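Glycosyl hydrolase family 26 (Bacteroides ovatus, PDB 4ZXO) is a beta-mannanase that hydrolyses the mannan backbone of polysaccharides and takes part in galactomannan breakdown by this gut bacterium. Local coordinates at residues Asn201-Ser213 / Arg222-Val236. Sequence-based numbering, arbitrary orientation.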
loop_
_atom_site.group_PDB
_atom_site.type_symbol
_atom_site.label_atom_id
_atom_site.label_comp_id
_atom_site.label_asym_id
_atom_site.label_seq_id
_atom_site.Cartn_x
_atom_site.Cartn_y
_atom_site.Cartn_z
ATOM N N ASN A 201 -16.773 -5.866 3.445
ATOM C CA ASN A 201 -17.155 -5.367 2.135
ATOM C C ASN A 201 -16.550 -4.023 1.806
ATOM O O ASN A 201 -16.910 -3.385 0.825
ATOM C CB ASN A 201 -18.688 -5.305 2.056
ATOM C CG ASN A 201 -19.304 -6.644 2.244
ATOM O OD1 ASN A 201 -18.689 -7.680 1.937
ATOM N ND2 ASN A 201 -20.520 -6.661 2.759
ATOM N N ASN A 202 -15.610 -3.603 2.643
ATOM C CA ASN A 202 -14.926 -2.327 2.458
ATOM C C ASN A 202 -13.460 -2.504 2.070
ATOM O O ASN A 202 -12.651 -1.610 2.324
ATOM C CB ASN A 202 -15.024 -1.476 3.748
ATOM C CG ASN A 202 -14.475 -2.174 4.981
ATOM O OD1 ASN A 202 -14.599 -3.398 5.154
ATOM N ND2 ASN A 202 -13.861 -1.390 5.861
ATOM N N VAL A 203 -13.100 -3.606 1.408
ATOM C CA VAL A 203 -11.728 -3.802 1.009
ATOM C C VAL A 203 -11.553 -3.966 -0.501
ATOM O O VAL A 203 -12.313 -4.696 -1.138
ATOM C CB VAL A 203 -11.152 -5.020 1.735
ATOM C CG1 VAL A 203 -9.700 -5.223 1.378
ATOM C CG2 VAL A 203 -11.259 -4.788 3.204
ATOM N N LEU A 204 -10.546 -3.284 -1.027
ATOM C CA LEU A 204 -10.007 -3.534 -2.364
ATOM C C LEU A 204 -8.666 -4.213 -2.152
ATOM O O LEU A 204 -7.904 -3.763 -1.313
ATOM C CB LEU A 204 -9.786 -2.245 -3.145
ATOM C CG LEU A 204 -11.103 -1.474 -3.329
ATOM C CD1 LEU A 204 -10.845 -0.174 -4.041
ATOM C CD2 LEU A 204 -12.103 -2.325 -4.107
ATOM N N LEU A 205 -8.349 -5.239 -2.919
ATOM C CA LEU A 205 -7.072 -5.949 -2.713
ATOM C C LEU A 205 -6.023 -5.542 -3.728
ATOM O O LEU A 205 -6.305 -5.505 -4.928
ATOM C CB LEU A 205 -7.308 -7.487 -2.800
ATOM C CG LEU A 205 -8.148 -8.016 -1.648
ATOM C CD1 LEU A 205 -8.389 -9.527 -1.843
ATOM C CD2 LEU A 205 -7.519 -7.727 -0.255
ATOM N N ALA A 206 -4.798 -5.265 -3.285
ATOM C CA ALA A 206 -3.731 -4.846 -4.201
ATOM C C ALA A 206 -2.601 -5.881 -4.193
ATOM O O ALA A 206 -2.148 -6.343 -3.117
ATOM C CB ALA A 206 -3.154 -3.449 -3.787
ATOM N N TYR A 207 -2.152 -6.185 -5.395
ATOM C CA TYR A 207 -1.065 -7.103 -5.679
ATOM C C TYR A 207 0.192 -6.289 -5.900
ATOM O O TYR A 207 0.127 -5.276 -6.612
ATOM C CB TYR A 207 -1.462 -7.880 -6.930
ATOM C CG TYR A 207 -0.549 -8.922 -7.512
ATOM C CD1 TYR A 207 -0.457 -10.200 -6.936
ATOM C CD2 TYR A 207 0.123 -8.681 -8.731
ATOM C CE1 TYR A 207 0.315 -11.202 -7.529
ATOM C CE2 TYR A 207 0.904 -9.661 -9.331
ATOM C CZ TYR A 207 0.963 -10.949 -8.744
ATOM O OH TYR A 207 1.718 -11.962 -9.274
ATOM N N SER A 208 1.336 -6.650 -5.294
ATOM C CA SER A 208 2.470 -5.687 -5.313
ATOM C C SER A 208 3.865 -6.319 -5.204
ATOM O O SER A 208 4.601 -6.095 -4.236
ATOM C CB SER A 208 2.271 -4.613 -4.195
ATOM O OG SER A 208 2.250 -5.156 -2.880
ATOM N N PRO A 209 4.251 -7.086 -6.208
ATOM C CA PRO A 209 5.629 -7.582 -6.261
ATOM C C PRO A 209 6.594 -6.447 -6.590
ATOM O O PRO A 209 6.166 -5.354 -6.994
ATOM C CB PRO A 209 5.593 -8.605 -7.416
ATOM C CG PRO A 209 4.610 -7.984 -8.362
ATOM C CD PRO A 209 3.478 -7.457 -7.415
ATOM N N GLY A 210 7.871 -6.687 -6.351
ATOM C CA GLY A 210 8.903 -5.727 -6.665
ATOM C C GLY A 210 9.326 -5.750 -8.132
ATOM O O GLY A 210 8.516 -6.030 -9.031
ATOM N N MET A 211 10.608 -5.456 -8.390
ATOM C CA MET A 211 11.094 -5.319 -9.767
ATOM C C MET A 211 11.772 -6.572 -10.346
ATOM O O MET A 211 12.386 -6.494 -11.403
ATOM C CB MET A 211 12.058 -4.114 -9.888
ATOM C CG MET A 211 13.138 -4.020 -8.811
ATOM S SD MET A 211 14.196 -5.402 -8.766
ATOM C CE MET A 211 15.166 -5.289 -10.277
ATOM N N GLU A 212 11.622 -7.735 -9.712
ATOM C CA GLU A 212 12.308 -8.922 -10.216
ATOM C C GLU A 212 11.769 -9.318 -11.568
ATOM O O GLU A 212 12.526 -9.809 -12.416
ATOM C CB GLU A 212 12.150 -10.110 -9.243
ATOM C CG GLU A 212 12.888 -9.906 -7.919
ATOM C CD GLU A 212 12.203 -8.953 -6.949
ATOM O OE1 GLU A 212 10.977 -8.734 -7.022
ATOM O OE2 GLU A 212 12.921 -8.374 -6.109
ATOM N N SER A 213 10.455 -9.160 -11.756
ATOM C CA SER A 213 9.828 -9.561 -13.007
ATOM C C SER A 213 10.298 -8.671 -14.145
ATOM O O SER A 213 10.295 -7.460 -14.019
ATOM C CB SER A 213 8.302 -9.445 -12.910
ATOM O OG SER A 213 7.790 -10.242 -11.852
ATOM N N ARG A 222 2.424 -15.493 -10.275
ATOM C CA ARG A 222 1.797 -15.859 -9.002
ATOM C C ARG A 222 0.508 -15.062 -8.710
ATOM O O ARG A 222 0.095 -14.883 -7.517
ATOM C CB ARG A 222 2.814 -15.677 -7.859
ATOM C CG ARG A 222 3.931 -16.670 -7.983
ATOM C CD ARG A 222 4.900 -16.720 -6.817
ATOM N NE ARG A 222 5.766 -17.876 -7.093
ATOM C CZ ARG A 222 6.327 -18.643 -6.161
ATOM N NH1 ARG A 222 6.149 -18.363 -4.857
ATOM N NH2 ARG A 222 7.056 -19.713 -6.538
ATOM N N TYR A 223 -0.104 -14.570 -9.770
ATOM C CA TYR A 223 -1.313 -13.765 -9.654
ATOM C C TYR A 223 -2.518 -14.648 -9.341
ATOM O O TYR A 223 -2.792 -15.598 -10.099
ATOM C CB TYR A 223 -1.528 -13.037 -10.984
ATOM C CG TYR A 223 -2.699 -12.107 -11.059
ATOM C CD1 TYR A 223 -2.732 -10.902 -10.387
ATOM C CD2 TYR A 223 -3.750 -12.390 -11.914
ATOM C CE1 TYR A 223 -3.792 -10.075 -10.476
ATOM C CE2 TYR A 223 -4.826 -11.515 -12.062
ATOM C CZ TYR A 223 -4.837 -10.358 -11.340
ATOM O OH TYR A 223 -5.918 -9.510 -11.517
ATOM N N PRO A 224 -3.260 -14.315 -8.253
ATOM C CA PRO A 224 -4.342 -15.212 -7.826
ATOM C C PRO A 224 -5.649 -15.004 -8.609
ATOM O O PRO A 224 -6.597 -15.749 -8.405
ATOM C CB PRO A 224 -4.520 -14.859 -6.344
ATOM C CG PRO A 224 -4.163 -13.334 -6.311
ATOM C CD PRO A 224 -2.978 -13.241 -7.265
ATOM N N GLY A 225 -5.710 -14.027 -9.497
ATOM C CA GLY A 225 -6.861 -13.926 -10.370
ATOM C C GLY A 225 -7.650 -12.625 -10.297
ATOM O O GLY A 225 -7.639 -11.899 -9.284
ATOM N N ASP A 226 -8.318 -12.337 -11.408
ATOM C CA ASP A 226 -9.073 -11.101 -11.554
ATOM C C ASP A 226 -10.234 -10.984 -10.597
ATOM O O ASP A 226 -10.748 -9.871 -10.346
ATOM C CB ASP A 226 -9.594 -10.974 -12.984
ATOM C CG ASP A 226 -8.497 -10.711 -13.967
ATOM O OD1 ASP A 226 -7.425 -10.193 -13.607
ATOM O OD2 ASP A 226 -8.731 -10.967 -15.152
ATOM N N ASP A 227 -10.711 -12.124 -10.121
ATOM C CA ASP A 227 -11.837 -12.139 -9.189
ATOM C C ASP A 227 -11.404 -11.840 -7.727
ATOM O O ASP A 227 -12.245 -11.706 -6.818
ATOM C CB ASP A 227 -12.519 -13.514 -9.256
ATOM C CG ASP A 227 -11.573 -14.664 -8.893
ATOM O OD1 ASP A 227 -10.355 -14.628 -9.224
ATOM O OD2 ASP A 227 -12.070 -15.624 -8.273
ATOM N N ILE A 228 -10.092 -11.768 -7.499
ATOM C CA ILE A 228 -9.559 -11.494 -6.164
ATOM C C ILE A 228 -8.907 -10.115 -6.128
ATOM O O ILE A 228 -9.136 -9.338 -5.196
ATOM C CB ILE A 228 -8.540 -12.604 -5.755
ATOM C CG1 ILE A 228 -9.312 -13.915 -5.518
ATOM C CG2 ILE A 228 -7.767 -12.212 -4.514
ATOM C CD1 ILE A 228 -8.433 -15.108 -5.309
ATOM N N ILE A 229 -8.081 -9.814 -7.131
ATOM C CA ILE A 229 -7.259 -8.603 -7.106
ATOM C C ILE A 229 -8.025 -7.450 -7.741
ATOM O O ILE A 229 -8.676 -7.611 -8.770
ATOM C CB ILE A 229 -5.927 -8.811 -7.849
ATOM C CG1 ILE A 229 -5.082 -9.921 -7.145
ATOM C CG2 ILE A 229 -5.137 -7.479 -7.906
ATOM C CD1 ILE A 229 -4.743 -9.584 -5.633
ATOM N N ASP A 230 -7.947 -6.291 -7.110
ATOM C CA ASP A 230 -8.558 -5.054 -7.637
ATOM C C ASP A 230 -7.544 -4.035 -8.163
ATOM O O ASP A 230 -7.889 -3.236 -9.037
ATOM C CB ASP A 230 -9.390 -4.380 -6.541
ATOM C CG ASP A 230 -10.443 -5.284 -6.041
ATOM O OD1 ASP A 230 -11.312 -5.654 -6.846
ATOM O OD2 ASP A 230 -10.415 -5.683 -4.881
ATOM N N VAL A 231 -6.318 -4.038 -7.622
ATOM C CA VAL A 231 -5.320 -3.014 -7.982
ATOM C C VAL A 231 -4.006 -3.712 -8.275
ATOM O O VAL A 231 -3.557 -4.538 -7.464
ATOM C CB VAL A 231 -5.094 -2.016 -6.832
ATOM C CG1 VAL A 231 -3.949 -1.014 -7.190
ATOM C CG2 VAL A 231 -6.430 -1.327 -6.457
ATOM N N LEU A 232 -3.393 -3.405 -9.405
ATOM C CA LEU A 232 -2.073 -3.958 -9.752
ATOM C C LEU A 232 -0.992 -2.956 -9.326
ATOM O O LEU A 232 -0.962 -1.824 -9.828
ATOM C CB LEU A 232 -1.971 -4.247 -11.263
ATOM C CG LEU A 232 -2.978 -5.281 -11.749
ATOM C CD1 LEU A 232 -2.826 -5.448 -13.295
ATOM C CD2 LEU A 232 -2.851 -6.621 -10.992
ATOM N N GLY A 233 -0.123 -3.360 -8.411
ATOM C CA GLY A 233 0.907 -2.455 -7.930
ATOM C C GLY A 233 2.300 -3.013 -8.108
ATOM O O GLY A 233 2.520 -4.147 -8.591
ATOM N N THR A 234 3.263 -2.203 -7.698
ATOM C CA THR A 234 4.654 -2.673 -7.654
ATOM C C THR A 234 5.382 -1.830 -6.598
ATOM O O THR A 234 4.977 -0.683 -6.310
ATOM C CB THR A 234 5.347 -2.572 -9.031
ATOM O OG1 THR A 234 6.623 -3.226 -8.972
ATOM C CG2 THR A 234 5.572 -1.094 -9.398
ATOM N N ASP A 235 6.392 -2.430 -5.978
ATOM C CA ASP A 235 7.248 -1.748 -5.013
ATOM C C ASP A 235 8.650 -1.627 -5.607
ATOM O O ASP A 235 9.330 -2.652 -5.802
ATOM C CB ASP A 235 7.349 -2.535 -3.676
ATOM C CG ASP A 235 6.048 -2.613 -2.910
ATOM O OD1 ASP A 235 5.010 -2.080 -3.384
ATOM O OD2 ASP A 235 6.092 -3.235 -1.804
ATOM N N VAL A 236 9.111 -0.410 -5.878
ATOM C CA VAL A 236 10.417 -0.211 -6.498
ATOM C C VAL A 236 11.067 0.999 -5.855
ATOM O O VAL A 236 10.499 2.099 -5.926
ATOM C CB VAL A 236 10.324 0.024 -8.062
ATOM C CG1 VAL A 236 11.726 0.198 -8.648
ATOM C CG2 VAL A 236 9.513 -1.087 -8.763
#
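Strands 203-207 and 231-235 run parallel, their axes 4.7 Å apart and 38° askew, joined by the hydrogen bonds Tyr-207 N to Val-231 O (3.0 Å) and Gly-233 N to Tyr-207 O. At the start of the pairing Leu-205 O accepts both Asp-230 N, in its carbonyl plane, and Val-231 N, tilted from it; Asp-230 OD2 returns an anti lone pair to Leu-205 N (2.9 Å). Further along, Pro-209 O accepts hydrogen bonds from Thr-234 OG1 (2.9 Å) and Asp-235 N on opposite faces of its plane. Tyr-207, its CG swung anti to the backbone N (chi1 180°), carries its ring toward residues 222-224 and offers one face to Tyr-223, whose CD1 edge stands over the ring centre in a T-shaped stack, planes at 82°. Pro-224 CD approaches that ring obliquely, Ile-229 CG2 packs on Tyr-207 CB (3.8 Å), and Tyr-207 OH hydrogen-bonds Tyr-219 O. Cutting Tyr-207 back to an alanine is likely to open a gap at the Tyr-223 edge and leave Tyr-219 O without its hydroxyl mate. Asp-235 OD2 forms a salt bridge with Arg-162, OD1 a hydrogen bond with Thr-269 OG1. The strands and helix 216-219 form a beta-alpha-beta unit of the TIM barrel expected of family 26 glycoside hydrolases.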